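Local coordinates for aminotransferase TlmJ (Streptoalloteichus hindustanus, PDB 5UID), which is a pyridoxal 5'-phosphate-dependent aminotransferase of the DegT/DnrJ/EryC1 family and probably transfers amino groups in natural product biosynthesis, at the interface of chains A and B. Residues are numbered along the deposited sequence; one frame, centred on the assembly and turned at random. Chains: chain A/B, Aminotransferase TlmJ.

The interface of chains A and B. Residues chain A 92, 95-96, 338-339; chain B 238, 240-241.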
loop_
_atom_site.group_PDB
_atom_site.type_symbol
_atom_site.label_atom_id
_atom_site.label_comp_id
_atom_site.label_asym_id
_atom_site.label_seq_id
_atom_site.Cartn_x
_atom_site.Cartn_y
_atom_site.Cartn_z
ATOM N N ASN A 92 12.612 5.233 -9.215
ATOM C CA ASN A 92 11.854 4.095 -9.725
ATOM C C ASN A 92 10.528 4.545 -10.322
ATOM O O ASN A 92 10.076 3.996 -11.334
ATOM C CB ASN A 92 11.625 3.070 -8.611
ATOM C CG ASN A 92 12.848 2.207 -8.346
ATOM O OD1 ASN A 92 13.905 2.402 -8.947
ATOM N ND2 ASN A 92 12.709 1.247 -7.437
ATOM N N ALA A 95 11.529 5.690 -13.944
ATOM C CA ALA A 95 11.962 4.659 -14.878
ATOM C C ALA A 95 10.893 3.602 -15.137
ATOM O O ALA A 95 10.923 2.962 -16.193
ATOM C CB ALA A 95 13.240 3.994 -14.363
ATOM N N ALA A 96 9.952 3.402 -14.208
ATOM C CA ALA A 96 8.914 2.398 -14.423
ATOM C C ALA A 96 7.958 2.804 -15.537
ATOM O O ALA A 96 7.366 1.937 -16.190
ATOM C CB ALA A 96 8.138 2.146 -13.130
ATOM N N ALA A 338 21.386 0.737 -12.565
ATOM C CA ALA A 338 20.102 0.408 -13.177
ATOM C C ALA A 338 19.518 1.583 -13.952
ATOM O O ALA A 338 18.768 1.376 -14.913
ATOM C CB ALA A 338 19.117 -0.065 -12.108
ATOM N N TYR A 339 19.849 2.816 -13.564
ATOM C CA TYR A 339 19.258 4.002 -14.173
ATOM C C TYR A 339 20.039 4.500 -15.385
ATOM O O TYR A 339 19.975 5.692 -15.710
ATOM C CB TYR A 339 19.124 5.114 -13.132
ATOM C CG TYR A 339 18.401 4.680 -11.878
ATOM C CD1 TYR A 339 17.058 4.324 -11.915
ATOM C CD2 TYR A 339 19.060 4.629 -10.658
ATOM C CE1 TYR A 339 16.392 3.927 -10.770
ATOM C CE2 TYR A 339 18.403 4.234 -9.507
ATOM C CZ TYR A 339 17.069 3.884 -9.569
ATOM O OH TYR A 339 16.416 3.490 -8.425
ATOM N N VAL B 238 19.778 -1.790 -7.545
ATOM C CA VAL B 238 18.395 -1.826 -8.004
ATOM C C VAL B 238 18.298 -2.850 -9.125
ATOM O O VAL B 238 18.909 -2.677 -10.185
ATOM C CB VAL B 238 17.912 -0.445 -8.473
ATOM C CG1 VAL B 238 16.490 -0.531 -9.010
ATOM C CG2 VAL B 238 17.994 0.561 -7.332
ATOM N N ALA B 240 15.155 -3.881 -10.216
ATOM C CA ALA B 240 13.873 -3.621 -10.853
ATOM C C ALA B 240 13.335 -2.309 -10.308
ATOM O O ALA B 240 13.601 -1.949 -9.158
ATOM C CB ALA B 240 12.875 -4.760 -10.604
ATOM N N PHE B 241 12.585 -1.593 -11.146
ATOM C CA PHE B 241 12.020 -0.300 -10.760
ATOM C C PHE B 241 10.727 -0.501 -9.963
ATOM O O PHE B 241 9.643 -0.047 -10.330
ATOM C CB PHE B 241 11.796 0.561 -11.995
ATOM C CG PHE B 241 13.011 0.686 -12.872
ATOM C CD1 PHE B 241 14.188 1.220 -12.371
ATOM C CD2 PHE B 241 12.975 0.273 -14.195
ATOM C CE1 PHE B 241 15.309 1.338 -13.173
ATOM C CE2 PHE B 241 14.095 0.389 -15.003
ATOM C CZ PHE B 241 15.264 0.924 -14.490
#
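B:Phe241 lays its ring between helix 88-95 and the 3-10 helix 337-339 of chain A. The methyl CB of A:Ala95 sits over one face, 3.4 Å from the centroid of the B:Phe241 ring, in a CH-pi contact. At the ring's edge, in its plane, lie two chain A oxygens: the amide OD1 of A:Asn92 and the backbone O of A:Ala338. The backbone O of A:Ala338 lies 3.6 Å from CZ of B:Phe241. CG of B:Phe241 stands anti to its carbonyl carbon (chi1 -52°), which carries the ring towards chain A. The amide of A:Asn92 packs against the B:Phe241 backbone, CG of A:Asn92 to CA of B:Phe241 3.6 Å, with its plane turned 73° from the ring. The phenol OH of A:Tyr339 bonds to OD1 of A:Asn92 at 2.8 Å. It approaches from above the carbonyl plane, 40° out of it, and links the two chain A elements. The A:Tyr339 and B:Phe241 side chains run past each other in opposite directions, with CD1 of A:Tyr339 3.7 Å from CE1 of B:Phe241. B:Val238 crosses A:Tyr339 at about a right angle and sets its CG2 3.5 Å from the phenol OH. CB of B:Val238 packs on the methyl CB of A:Ala338 at 3.8 Å. Replacing B:Phe241 with an alanine would probably leave the A:Ala95 methyl without its aromatic partner and open a gap beside A:Tyr339. Through such chiefly apolar contacts, the patch and its two-fold twin join the subunits of the deposited dimer, likely the working form in this family.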